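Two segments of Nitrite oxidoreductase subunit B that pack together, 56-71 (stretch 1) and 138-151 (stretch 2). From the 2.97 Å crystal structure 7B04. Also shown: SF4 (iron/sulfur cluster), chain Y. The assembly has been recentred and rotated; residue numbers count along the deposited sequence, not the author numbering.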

# COMPACT_ATOMS: atom_id res chain seq x y z
N GLU A 56 -10.23 16.55 4.75
CA GLU A 56 -9.41 15.93 3.71
C GLU A 56 -7.97 15.74 4.18
O GLU A 56 -7.30 14.79 3.76
N PHE A 57 -7.48 16.63 5.05
CA PHE A 57 -6.14 16.54 5.59
C PHE A 57 -6.08 15.74 6.89
O PHE A 57 -4.98 15.51 7.40
N MET A 58 -7.22 15.33 7.42
CA MET A 58 -7.28 14.74 8.76
C MET A 58 -7.01 13.24 8.68
O MET A 58 -7.72 12.52 7.97
N TRP A 59 -6.00 12.79 9.40
CA TRP A 59 -5.65 11.37 9.52
C TRP A 59 -5.46 11.09 11.01
O TRP A 59 -4.35 11.19 11.53
N TRP A 60 -6.55 10.76 11.70
CA TRP A 60 -6.48 10.53 13.15
C TRP A 60 -5.52 9.37 13.39
O TRP A 60 -4.72 9.47 14.27
N ASN A 61 -5.59 8.33 12.58
CA ASN A 61 -4.59 7.26 12.72
C ASN A 61 -3.60 7.44 11.59
O ASN A 61 -4.02 7.63 10.47
N ASN A 62 -2.32 7.55 11.94
CA ASN A 62 -1.22 7.66 10.97
C ASN A 62 -0.08 6.80 11.48
O ASN A 62 0.07 6.71 12.65
N VAL A 63 0.62 6.14 10.57
CA VAL A 63 1.85 5.37 10.89
C VAL A 63 2.96 6.12 10.18
O VAL A 63 2.85 6.34 9.01
N GLU A 64 3.98 6.49 10.92
CA GLU A 64 5.06 7.33 10.42
C GLU A 64 6.39 6.60 10.56
O GLU A 64 6.61 5.82 11.50
N THR A 65 7.28 6.86 9.60
CA THR A 65 8.60 6.24 9.55
C THR A 65 9.57 7.06 10.38
O THR A 65 9.98 8.16 9.98
N LYS A 66 9.95 6.54 11.55
CA LYS A 66 10.91 7.23 12.40
C LYS A 66 12.33 6.94 11.91
O LYS A 66 12.60 5.87 11.36
N PRO A 67 13.27 7.88 12.12
CA PRO A 67 13.17 9.10 12.92
C PRO A 67 12.76 10.36 12.15
O PRO A 67 12.31 11.32 12.77
N TYR A 68 12.92 10.36 10.83
CA TYR A 68 12.70 11.57 10.04
C TYR A 68 11.23 11.86 9.75
O TYR A 68 10.88 13.01 9.49
N GLY A 69 10.36 10.84 9.80
CA GLY A 69 8.99 11.01 9.38
C GLY A 69 8.08 11.56 10.46
O GLY A 69 8.40 11.56 11.65
N GLY A 70 6.92 12.05 10.03
CA GLY A 70 5.91 12.54 10.95
C GLY A 70 4.67 13.14 10.31
O GLY A 70 4.73 13.65 9.18
N PHE A 71 3.55 13.10 11.02
CA PHE A 71 2.32 13.78 10.62
C PHE A 71 1.71 14.44 11.85
O PHE A 71 1.22 13.73 12.75
N GLU A 138 1.92 22.31 7.10
CA GLU A 138 2.58 21.27 7.88
C GLU A 138 1.71 20.03 8.05
O GLU A 138 2.21 19.00 8.51
N TRP A 139 0.44 20.10 7.66
CA TRP A 139 -0.43 18.93 7.62
C TRP A 139 -0.35 18.18 6.30
O TRP A 139 -0.91 17.08 6.19
N ARG A 140 0.33 18.74 5.30
CA ARG A 140 0.55 18.02 4.06
C ARG A 140 1.52 16.86 4.30
O ARG A 140 2.15 16.75 5.36
N SER A 141 1.62 15.98 3.30
CA SER A 141 2.55 14.87 3.33
C SER A 141 2.33 13.99 4.56
O SER A 141 3.19 13.94 5.45
N PRO A 142 1.19 13.29 4.66
CA PRO A 142 0.97 12.45 5.85
C PRO A 142 1.98 11.33 5.98
O PRO A 142 2.25 10.88 7.10
N ASN A 143 2.55 10.86 4.87
CA ASN A 143 3.61 9.86 4.89
C ASN A 143 4.99 10.49 4.76
O ASN A 143 5.92 9.87 4.22
N PHE A 144 5.13 11.73 5.22
CA PHE A 144 6.41 12.44 5.21
C PHE A 144 7.53 11.55 5.73
O PHE A 144 7.41 10.92 6.78
N GLY A 145 8.62 11.49 4.97
CA GLY A 145 9.77 10.70 5.36
C GLY A 145 9.56 9.21 5.37
O GLY A 145 10.15 8.51 6.20
N GLU A 146 8.72 8.69 4.48
CA GLU A 146 8.48 7.25 4.40
C GLU A 146 9.77 6.50 4.09
O GLU A 146 10.49 6.84 3.15
N ASP A 147 10.04 5.46 4.89
CA ASP A 147 11.16 4.54 4.66
C ASP A 147 12.49 5.28 4.50
O ASP A 147 13.38 4.83 3.78
N THR A 148 12.62 6.42 5.17
CA THR A 148 13.85 7.20 5.16
C THR A 148 14.67 6.81 6.39
O THR A 148 14.23 7.01 7.52
N ALA A 149 15.86 6.27 6.16
CA ALA A 149 16.69 5.74 7.22
C ALA A 149 17.75 6.75 7.65
O ALA A 149 18.15 7.63 6.89
N LYS A 150 18.19 6.62 8.90
CA LYS A 150 19.36 7.33 9.39
C LYS A 150 20.60 6.50 9.06
O LYS A 150 20.61 5.29 9.28
N SER A 151 21.63 7.16 8.53
CA SER A 151 22.84 6.47 8.12
C SER A 151 24.07 7.09 8.79
O SER A 151 24.12 8.29 9.03

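The two stretches bury 875 Å² between them, summed over both sides. Stretch 1 contributes a strand, 62-66, with loop before and after it. Stretch 2 has no regular helix or strand and folds through successive beta turns from S141 to T148.

E56 is out of reach of stretch 2. The contact begins at F57, whose side chain points toward stretch 2 with chi1 p. Its CD2 lies 3.6 Å from W139 CB. The ring meets W139 edge to face: the edge of F57 is directed at the face of the W139 five-membered ring, with the planes at 68°. W139 itself is an m rotamer and points toward stretch 1.

M58 points away. W59 turns back toward stretch 2, with chi1 m. P142 sits over one face of its indole, and P142 CB makes a CH-pi contact with the five-membered ring. The closest approach is W59 NE1 to P142 CG, 3.4 Å.

W60 and N61 are out of reach of stretch 2 and lie beside the iron/sulfur cluster instead. The W60 ring presents its edge, with CE3 3.8 Å from SF4 S3. N61 CB is 3.7 Å from SF4 S4.

N62 points toward stretch 2, chi1 p, but its ND2 comes no nearer than 4.5 Å, to P142 O. Its ND2 donates to E64 OE1 over 3.1 Å. V63, chi1 t, points sideways, and its side chain stays well clear of stretch 2. E64 points sideways and makes no contact with stretch 2. Its OE1 also accepts from F71 N at 3.1 Å, which ties the strand to the end of the stretch; its OE2 is also hydrogen-bonded elsewhere in the structure.

T65 is the main polar anchor. It points toward stretch 2 with chi1 m, and its OG1 accepts a nearly straight hydrogen bond from D147 N at 3.1 Å. Its CB is 3.2 Å from G145 O, and CG2 is 3.6 Å from T148 N. The side chain is thus packed against the backbone of the turns.

K66 points away. Its NZ forms a salt bridge with E64 OE2 at 3.3 Å and donates to G69 O at 2.6 Å. P67 follows a cis peptide bond; its CG lies 4.3 Å from K150 CB.

Y68 points toward stretch 2, chi1 m. A149 O and K150 CA lie at its ring edge, with CE2 3.6 Å from A149 O. Its CD2 is 3.9 Å from T148 CG2. The hydroxyl is hydrogen-bonded elsewhere in the structure.

The two glycines G69 and G145 allow close backbone approach, with their CA atoms 4.1 Å apart. A CB on G145 would clash with G69 CA; one on G69 would clash with F144 O and T65 O. G70 N donates a weak hydrogen bond to F144 O at 3.5 Å and lies at the edge of the F144 ring, a t rotamer.

F71, chi1 t, closes the contact. The edge of W139 is directed at its face in an offset arrangement, with F71 CZ 3.4 Å from W139 CE3. F71 CD1 also packs 3.9 Å from P142 CB.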

# COMPACT_ATOMS: atom_id res chain seq x y z
CB GLU A 56 -9.46 16.77 2.44
CG GLU A 56 -10.85 16.91 1.84
CD GLU A 56 -11.63 18.08 2.42
OE1 GLU A 56 -11.09 18.78 3.31
OE2 GLU A 56 -12.79 18.30 2.00
CB PHE A 57 -5.57 17.94 5.84
CG PHE A 57 -6.13 18.60 7.07
CD1 PHE A 57 -7.37 19.22 7.03
CD2 PHE A 57 -5.43 18.59 8.27
CE1 PHE A 57 -7.89 19.83 8.16
CE2 PHE A 57 -5.95 19.20 9.40
CZ PHE A 57 -7.18 19.81 9.34
CB MET A 58 -8.64 15.02 9.40
CG MET A 58 -8.76 16.43 9.98
SD MET A 58 -10.45 16.95 10.33
CE MET A 58 -10.97 15.68 11.47
CB TRP A 59 -4.39 11.04 8.71
CG TRP A 59 -4.50 11.39 7.26
CD1 TRP A 59 -4.14 12.56 6.66
CD2 TRP A 59 -5.02 10.55 6.21
NE1 TRP A 59 -4.40 12.51 5.31
CE2 TRP A 59 -4.94 11.28 5.01
CE3 TRP A 59 -5.54 9.25 6.18
CZ2 TRP A 59 -5.35 10.76 3.79
CZ3 TRP A 59 -5.95 8.74 4.96
CH2 TRP A 59 -5.86 9.49 3.78
CB TRP A 60 -7.87 10.28 13.72
CG TRP A 60 -8.83 11.41 13.54
CD1 TRP A 60 -8.53 12.68 13.21
CD2 TRP A 60 -10.25 11.37 13.71
NE1 TRP A 60 -9.66 13.44 13.16
CE2 TRP A 60 -10.73 12.66 13.44
CE3 TRP A 60 -11.17 10.38 14.04
CZ2 TRP A 60 -12.07 12.97 13.51
CZ3 TRP A 60 -12.49 10.69 14.11
CH2 TRP A 60 -12.94 11.97 13.84
CB ASN A 61 -5.19 5.86 12.69
CG ASN A 61 -4.15 4.77 12.78
OD1 ASN A 61 -3.91 4.21 13.84
ND2 ASN A 61 -3.51 4.44 11.68
CB ASN A 62 -0.75 9.09 10.75
CG ASN A 62 0.22 9.59 11.79
OD1 ASN A 62 -0.15 9.80 12.92
ND2 ASN A 62 1.45 9.84 11.40
CB VAL A 63 1.75 3.91 10.44
CG1 VAL A 63 2.97 3.14 10.84
CG2 VAL A 63 0.53 3.27 11.04
CB GLU A 64 5.11 8.67 11.16
CG GLU A 64 5.25 8.55 12.66
CD GLU A 64 4.83 9.82 13.37
OE1 GLU A 64 4.12 10.64 12.74
OE2 GLU A 64 5.21 9.99 14.54
CB THR A 65 9.08 6.13 8.11
OG1 THR A 65 8.33 5.12 7.43
CG2 THR A 65 10.56 5.78 8.07
CB LYS A 66 10.75 6.78 13.85
CG LYS A 66 9.42 7.14 14.48
CD LYS A 66 9.35 8.62 14.83
CE LYS A 66 8.49 9.38 13.84
NZ LYS A 66 8.38 10.83 14.17
CB PRO A 67 14.58 9.25 13.47
CG PRO A 67 15.44 8.73 12.36
CD PRO A 67 14.65 7.64 11.67
CB TYR A 68 13.46 11.48 8.72
CG TYR A 68 14.97 11.54 8.87
CD1 TYR A 68 15.60 12.74 9.18
CD2 TYR A 68 15.75 10.41 8.68
CE1 TYR A 68 16.98 12.80 9.31
CE2 TYR A 68 17.12 10.47 8.81
CZ TYR A 68 17.73 11.66 9.13
OH TYR A 68 19.10 11.71 9.26
CB PHE A 71 1.31 12.83 10.00
CG PHE A 71 -0.04 13.46 9.75
CD1 PHE A 71 -0.21 14.35 8.70
CD2 PHE A 71 -1.11 13.20 10.59
CE1 PHE A 71 -1.44 14.95 8.48
CE2 PHE A 71 -2.34 13.80 10.36
CZ PHE A 71 -2.51 14.67 9.31
CB GLU A 138 2.95 21.80 9.27
CG GLU A 138 3.82 23.04 9.27
CD GLU A 138 4.15 23.52 10.67
OE1 GLU A 138 3.71 22.86 11.64
OE2 GLU A 138 4.85 24.55 10.81
CB TRP A 139 -1.88 19.34 7.89
CG TRP A 139 -2.10 19.89 9.26
CD1 TRP A 139 -2.12 21.21 9.62
CD2 TRP A 139 -2.31 19.15 10.47
NE1 TRP A 139 -2.34 21.33 10.97
CE2 TRP A 139 -2.46 20.08 11.52
CE3 TRP A 139 -2.40 17.78 10.76
CZ2 TRP A 139 -2.69 19.69 12.83
CZ3 TRP A 139 -2.63 17.40 12.07
CH2 TRP A 139 -2.77 18.35 13.09
CB ARG A 140 1.10 18.95 2.99
CG ARG A 140 0.43 20.32 2.95
CD ARG A 140 1.04 21.21 1.89
NE ARG A 140 2.40 21.63 2.22
CZ ARG A 140 3.19 22.31 1.39
NH1 ARG A 140 2.76 22.65 0.19
NH2 ARG A 140 4.41 22.65 1.77
CB SER A 141 3.99 15.38 3.32
OG SER A 141 4.23 16.18 2.18
CB PRO A 142 -0.45 11.91 5.63
CG PRO A 142 -1.08 12.84 4.64
CD PRO A 142 0.04 13.27 3.75
CB ASN A 143 3.40 8.82 3.78
CG ASN A 143 3.91 7.45 4.17
OD1 ASN A 143 4.53 7.28 5.22
ND2 ASN A 143 3.63 6.46 3.33
CB PHE A 144 6.28 13.70 6.07
CG PHE A 144 7.52 14.55 6.12
CD1 PHE A 144 7.93 15.25 5.00
CD2 PHE A 144 8.25 14.65 7.28
CE1 PHE A 144 9.07 16.04 5.04
CE2 PHE A 144 9.39 15.44 7.34
CZ PHE A 144 9.80 16.13 6.21
CB GLU A 146 7.42 6.94 3.34
CG GLU A 146 7.10 5.46 3.23
CD GLU A 146 6.18 5.15 2.07
OE1 GLU A 146 5.85 6.08 1.30
OE2 GLU A 146 5.78 3.97 1.92
CB ASP A 147 10.89 3.65 3.44
CG ASP A 147 9.73 2.71 3.66
OD1 ASP A 147 9.43 2.39 4.83
OD2 ASP A 147 9.10 2.29 2.66
CB THR A 148 13.56 8.70 5.16
OG1 THR A 148 12.68 9.01 4.07
CG2 THR A 148 14.84 9.50 5.01
CB ALA A 149 17.38 4.44 6.78
CB LYS A 150 19.26 7.57 10.90
CG LYS A 150 20.34 8.47 11.46
CD LYS A 150 21.40 7.66 12.20
CE LYS A 150 22.38 8.56 12.93
NZ LYS A 150 23.21 9.35 11.98
CB SER A 151 23.01 6.51 6.60
OG SER A 151 24.24 5.92 6.20
FE1 SF4 Y . -10.14 6.21 14.14
FE2 SF4 Y . -9.40 6.76 16.71
FE3 SF4 Y . -8.58 4.44 15.52
FE4 SF4 Y . -11.21 4.77 16.21
S1 SF4 Y . -9.42 4.68 17.63
S2 SF4 Y . -10.41 3.95 14.25
S3 SF4 Y . -11.48 7.00 15.81
S4 SF4 Y . -8.03 6.56 14.90